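Local coordinates for putative regulatory protein (Streptomyces coelicolor A3, PDB 2PZ9) that probably binds DNA through an N-terminal helix-turn-helix domain and regulates transcription as a TetR-family regulator, at the interface of chains A and B. Sequence-based numbering; all coordinates share one arbitrary frame. Chains: chain A/B, Putative regulatory protein.

Contact 1: the interface of chains A and B. Residues chain A 178-179, 182, 185, 189; chain B 166-167, 170.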
ATOM      1  N   THR A 178      -2.784  -1.843  -6.538  1.00 71.03           N
ATOM      2  CA  THR A 178      -2.240  -0.672  -7.201  1.00 68.86           C
ATOM      3  C   THR A 178      -3.087   0.606  -7.104  1.00 67.54           C
ATOM      4  O   THR A 178      -2.546   1.680  -6.875  1.00 66.81           O
ATOM      5  CB  THR A 178      -1.939  -1.037  -8.662  1.00 68.59           C
ATOM      6  OG1 THR A 178      -1.051  -0.094  -9.230  1.00 67.84           O
ATOM      7  CG2 THR A 178      -3.198  -1.063  -9.460  1.00 69.48           C
ATOM      8  N   TRP A 179      -4.403   0.476  -7.251  1.00 66.39           N
ATOM      9  CA  TRP A 179      -5.308   1.634  -7.310  1.00 65.96           C
ATOM     10  C   TRP A 179      -5.876   2.036  -5.955  1.00 66.24           C
ATOM     11  O   TRP A 179      -6.164   3.216  -5.709  1.00 66.37           O
ATOM     12  CB  TRP A 179      -6.403   1.412  -8.351  1.00 64.71           C
ATOM     13  CG  TRP A 179      -5.783   1.427  -9.696  1.00 64.30           C
ATOM     14  CD1 TRP A 179      -5.538   0.349 -10.510  1.00 63.62           C
ATOM     15  CD2 TRP A 179      -5.234   2.573 -10.371  1.00 64.35           C
ATOM     16  NE1 TRP A 179      -4.893   0.759 -11.670  1.00 63.98           N
ATOM     17  CE2 TRP A 179      -4.694   2.117 -11.605  1.00 64.07           C
ATOM     18  CE3 TRP A 179      -5.160   3.943 -10.062  1.00 62.45           C
ATOM     19  CZ2 TRP A 179      -4.096   2.979 -12.514  1.00 62.62           C
ATOM     20  CZ3 TRP A 179      -4.574   4.787 -10.959  1.00 62.49           C
ATOM     21  CH2 TRP A 179      -4.047   4.308 -12.173  1.00 63.01           C
ATOM     22  N   GLN A 182      -2.417   3.645  -4.603  1.00 66.94           N
ATOM     23  CA  GLN A 182      -1.955   4.913  -5.230  1.00 66.20           C
ATOM     24  C   GLN A 182      -3.121   5.891  -5.463  1.00 65.85           C
ATOM     25  O   GLN A 182      -3.483   6.138  -6.617  1.00 65.85           O
ATOM     26  CB  GLN A 182      -1.277   4.647  -6.593  1.00 66.37           C
ATOM     27  CG  GLN A 182      -0.116   3.648  -6.600  1.00 65.39           C
ATOM     28  CD  GLN A 182       1.149   4.186  -5.932  1.00 65.31           C
ATOM     29  OE1 GLN A 182       1.940   3.409  -5.412  1.00 65.10           O
ATOM     30  NE2 GLN A 182       1.345   5.509  -5.947  1.00 63.71           N
ATOM     31  N   ILE A 185      -2.232   9.377  -7.681  1.00 64.29           N
ATOM     32  CA  ILE A 185      -2.289   9.071  -9.120  1.00 64.73           C
ATOM     33  C   ILE A 185      -3.713   8.669  -9.524  1.00 65.55           C
ATOM     34  O   ILE A 185      -4.203   9.102 -10.573  1.00 65.60           O
ATOM     35  CB  ILE A 185      -1.280   7.944  -9.540  1.00 64.62           C
ATOM     36  CG1 ILE A 185       0.159   8.299  -9.140  1.00 65.02           C
ATOM     37  CG2 ILE A 185      -1.336   7.656 -11.047  1.00 63.52           C
ATOM     38  CD1 ILE A 185       1.118   7.080  -9.038  1.00 65.27           C
ATOM     39  N   ALA A 189      -5.742  10.138 -12.527  1.00 72.44           N
ATOM     40  CA  ALA A 189      -6.244   9.169 -13.492  1.00 72.57           C
ATOM     41  C   ALA A 189      -7.576   9.626 -14.042  1.00 72.63           C
ATOM     42  O   ALA A 189      -7.929   9.266 -15.160  1.00 72.65           O
ATOM     43  CB  ALA A 189      -6.374   7.795 -12.839  1.00 72.32           C
TER
ATOM     44  N   VAL B 166      -0.664   6.670 -17.451  1.00 54.57           N
ATOM     45  CA  VAL B 166      -1.363   6.593 -16.177  1.00 54.16           C
ATOM     46  C   VAL B 166      -1.141   5.230 -15.505  1.00 54.04           C
ATOM     47  O   VAL B 166      -0.783   5.164 -14.329  1.00 53.79           O
ATOM     48  CB  VAL B 166      -2.882   6.933 -16.361  1.00 54.11           C
ATOM     49  CG1 VAL B 166      -3.682   6.656 -15.118  1.00 53.49           C
ATOM     50  CG2 VAL B 166      -3.045   8.391 -16.716  1.00 54.04           C
ATOM     51  N   ASP B 167      -1.330   4.152 -16.255  1.00 53.86           N
ATOM     52  CA  ASP B 167      -1.125   2.814 -15.704  1.00 53.92           C
ATOM     53  C   ASP B 167       0.364   2.541 -15.393  1.00 53.52           C
ATOM     54  O   ASP B 167       0.692   1.942 -14.353  1.00 54.14           O
ATOM     55  CB  ASP B 167      -1.717   1.733 -16.628  1.00 54.06           C
ATOM     56  CG  ASP B 167      -3.254   1.835 -16.762  1.00 56.52           C
ATOM     57  OD1 ASP B 167      -3.962   1.774 -15.726  1.00 59.41           O
ATOM     58  OD2 ASP B 167      -3.766   1.959 -17.908  1.00 58.04           O
ATOM     59  N   ALA B 170       1.519   4.566 -12.044  1.00 52.43           N
ATOM     60  CA  ALA B 170       0.879   3.935 -10.888  1.00 53.02           C
ATOM     61  C   ALA B 170       1.487   2.584 -10.524  1.00 53.61           C
ATOM     62  O   ALA B 170       1.917   2.377  -9.384  1.00 53.29           O
ATOM     63  CB  ALA B 170      -0.590   3.785 -11.147  1.00 52.53           C
TER
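B:Asp167 brings its carboxylate oxygen OD1 to the benzo edge of A:Trp179, 3.4 Å from CZ2. This is an approach to a ring carbon, not a hydrogen bond. OD1 lies beyond the rim, near the ring plane. The carboxylate stands nearly upright to the indole, the planes 87° apart. B:Ala170 lies over the indole face: its CB sits 3.6 Å from CH2 of A:Trp179, with CZ2 also near. The indole reaches this place with CG anti to its carbonyl carbon (chi1 -68°).

A:Ile185 holds the same alanine from another side. Its CD1 packs 3.7 Å from the CA of B:Ala170, and its CG2 approaches the CB. The small alanine meets the indole face with its methyl, and the isoleucine with its CA and methyl. Close helix approach here probably depends on that small size. A:Gln182, in the loop before helix 183-192, passes the carbonyl end of B:Ala170 with its bent chain; CG lies 3.7 Å from O.

The contact is part of the two-fold interface of the C-terminal regions, probably the dimer interface usual for TetR-family regulators. Helix 165-176 of chain B docks against helices 178-181 and 183-192 of chain A. Near the start of helix 165-176 the B:Val166 methyl CG1 touches two partners, 3.7 Å from CB of A:Ala189 and 3.8 Å from CH2 of A:Trp179.

Contact 2: the interface of chains A and B. Residues chain A 175, 178, 205, 208, 212; chain B 170-171, 174, 212.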
ATOM      1  N   ILE A 175       0.932  -5.285  -6.821  1.00 63.39           N
ATOM      2  CA  ILE A 175       0.464  -4.758  -8.113  1.00 65.71           C
ATOM      3  C   ILE A 175      -1.061  -4.684  -8.174  1.00 66.47           C
ATOM      4  O   ILE A 175      -1.619  -3.725  -8.704  1.00 66.26           O
ATOM      5  CB  ILE A 175       0.949  -5.634  -9.309  1.00 65.57           C
ATOM      6  CG1 ILE A 175       2.313  -6.242  -9.020  1.00 67.20           C
ATOM      7  CG2 ILE A 175       1.091  -4.832 -10.589  1.00 65.61           C
ATOM      8  CD1 ILE A 175       2.706  -7.358 -10.036  1.00 66.68           C
ATOM      9  N   THR A 178      -2.784  -1.843  -6.538  1.00 71.03           N
ATOM     10  CA  THR A 178      -2.240  -0.672  -7.201  1.00 68.86           C
ATOM     11  C   THR A 178      -3.087   0.606  -7.104  1.00 67.54           C
ATOM     12  O   THR A 178      -2.546   1.680  -6.875  1.00 66.81           O
ATOM     13  CB  THR A 178      -1.939  -1.037  -8.662  1.00 68.59           C
ATOM     14  OG1 THR A 178      -1.051  -0.094  -9.230  1.00 67.84           O
ATOM     15  CG2 THR A 178      -3.198  -1.063  -9.460  1.00 69.48           C
ATOM     16  N   LEU A 205      -3.247  -4.031 -15.599  1.00 48.13           N
ATOM     17  CA  LEU A 205      -2.685  -4.735 -14.484  1.00 48.90           C
ATOM     18  C   LEU A 205      -2.462  -6.218 -14.817  1.00 48.91           C
ATOM     19  O   LEU A 205      -1.404  -6.786 -14.519  1.00 48.26           O
ATOM     20  CB  LEU A 205      -3.615  -4.574 -13.306  1.00 49.15           C
ATOM     21  CG  LEU A 205      -3.643  -5.753 -12.365  1.00 51.23           C
ATOM     22  CD1 LEU A 205      -2.269  -6.091 -11.793  1.00 53.10           C
ATOM     23  CD2 LEU A 205      -4.584  -5.354 -11.264  1.00 56.93           C
ATOM     24  N   ALA A 208       0.317  -6.502 -17.268  1.00 50.59           N
ATOM     25  CA  ALA A 208       1.592  -6.325 -16.600  1.00 51.36           C
ATOM     26  C   ALA A 208       2.060  -7.617 -15.922  1.00 52.46           C
ATOM     27  O   ALA A 208       3.260  -7.950 -15.929  1.00 52.69           O
ATOM     28  CB  ALA A 208       1.512  -5.186 -15.598  1.00 50.34           C
HETATM   29  N   MSE A 212       5.379 -10.080 -16.446  1.00 72.93           N
HETATM   30  CA  MSE A 212       6.309 -10.628 -15.467  1.00 76.78           C
HETATM   31  C   MSE A 212       6.472 -12.136 -15.517  1.00 76.59           C
HETATM   32  O   MSE A 212       7.586 -12.639 -15.668  1.00 76.84           O
HETATM   33  CB  MSE A 212       5.877 -10.263 -14.092  1.00 75.72           C
HETATM   34  CG  MSE A 212       6.450  -8.995 -13.657  1.00 78.66           C
HETATM   35 SE   MSE A 212       5.230  -8.393 -12.291  1.00 84.31          SE
HETATM   36  CE  MSE A 212       5.684  -9.567 -10.773  1.00 83.13           C
TER
ATOM     37  N   ALA B 170       1.519   4.566 -12.044  1.00 52.43           N
ATOM     38  CA  ALA B 170       0.879   3.935 -10.888  1.00 53.02           C
ATOM     39  C   ALA B 170       1.487   2.584 -10.524  1.00 53.61           C
ATOM     40  O   ALA B 170       1.917   2.377  -9.384  1.00 53.29           O
ATOM     41  CB  ALA B 170      -0.590   3.785 -11.147  1.00 52.53           C
ATOM     42  N   LEU B 171       1.505   1.683 -11.501  1.00 54.58           N
ATOM     43  CA  LEU B 171       2.081   0.353 -11.338  1.00 56.40           C
ATOM     44  C   LEU B 171       3.498   0.372 -10.771  1.00 57.38           C
ATOM     45  O   LEU B 171       3.782  -0.243  -9.732  1.00 57.63           O
ATOM     46  CB  LEU B 171       2.090  -0.407 -12.671  1.00 56.56           C
ATOM     47  CG  LEU B 171       0.697  -0.776 -13.208  1.00 56.39           C
ATOM     48  CD1 LEU B 171       0.747  -1.076 -14.710  1.00 53.09           C
ATOM     49  CD2 LEU B 171       0.026  -1.913 -12.392  1.00 54.73           C
ATOM     50  N   GLN B 174       3.653   1.326  -7.262  1.00 59.11           N
ATOM     51  CA  GLN B 174       3.132   0.255  -6.411  1.00 60.11           C
ATOM     52  C   GLN B 174       4.189  -0.774  -6.127  1.00 61.40           C
ATOM     53  O   GLN B 174       4.577  -0.929  -4.985  1.00 61.38           O
ATOM     54  CB  GLN B 174       1.952  -0.461  -7.045  1.00 58.82           C
ATOM     55  CG  GLN B 174       0.671  -0.031  -6.508  1.00 58.27           C
ATOM     56  CD  GLN B 174       0.491  -0.271  -5.019  1.00 55.90           C
ATOM     57  OE1 GLN B 174       0.449  -1.403  -4.559  1.00 55.67           O
ATOM     58  NE2 GLN B 174       0.321   0.807  -4.272  1.00 54.98           N
HETATM   59  N   MSE B 212       8.034  -6.152 -17.281  1.00 72.93           N
HETATM   60  CA  MSE B 212       6.907  -5.364 -17.763  1.00 76.78           C
HETATM   61  C   MSE B 212       7.224  -4.438 -18.922  1.00 76.59           C
HETATM   62  O   MSE B 212       6.589  -4.514 -19.975  1.00 76.84           O
HETATM   63  CB  MSE B 212       6.353  -4.536 -16.658  1.00 75.72           C
HETATM   64  CG  MSE B 212       5.312  -5.238 -15.918  1.00 78.66           C
HETATM   65 SE   MSE B 212       5.306  -4.358 -14.203  1.00 84.31          SE
HETATM   66  CE  MSE B 212       4.410  -2.649 -14.609  1.00 83.13           C
TER
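The side-chain amide of B:Gln174 turns one flat face to A:Thr178. Over that face the backbone CA of A:Thr178 lies 3.5 Å from the amide carbon CD of B:Gln174. The backbone N of A:Thr178 is on the same side, towards the OE1 end, but too far for a bond at 3.8 Å from OE1. The carbonyl O of A:Thr178 is also on this side, towards NE2 but 4.0 Å from it, again no bond. The pair is modelled too close at CG, so its fine placement is doubtful. The bend of the glutamine chain at chi2 (-61°) lays the amide against the threonine. An alanine here would strip away the amide and CG, and would probably leave the A:Thr178 backbone without its cover and a gap beside it.

Next to this pair, B:Leu171 touches two groups of chain A with its CD2 methyl. CD2 of B:Leu171 is 3.6 Å from the CG2 branch of A:Ile175. It is also 3.8 Å from the hydroxyl OG1 of A:Thr178. A:Leu205 lies a little farther off, with its CA nearest to the same methyl.

The patch continues along helix 198-212. A:Ala208 offers its CB to B:Met212, a selenomethionine, whose CG lies 3.8 Å away. The bend at chi3 (75°) keeps the terminal CE close as well, 4.0 Å from the same CB. The two Met212 side chains face each other, with their selenium atoms 4.5 Å apart, near the two-fold axis.

Helices 165-176 and 198-212 of both chains, with helix 178-181 of chain A, meet here in largely apolar contacts. This patch probably helps hold the two subunits together as a TetR-type dimer.

The centres of the C-alpha atoms of contact 1 and contact 2 are about 9 Å apart. They share A:Thr178 and B:Ala170, so they are neighbouring stretches of one continuous interface. Helix 165-176 of chain B runs through both and shows successive residues to different partners. Helix 178-181 of chain A also enters both. Contact 1 adds helix 183-192 of chain A; contact 2 adds helix 165-176 of chain A and helix 198-212 of both chains. Two-fold symmetry repeats each contact with the chains exchanged. The combined surface is likely to fix how the subunits are placed, and with them the two probable DNA-binding domains.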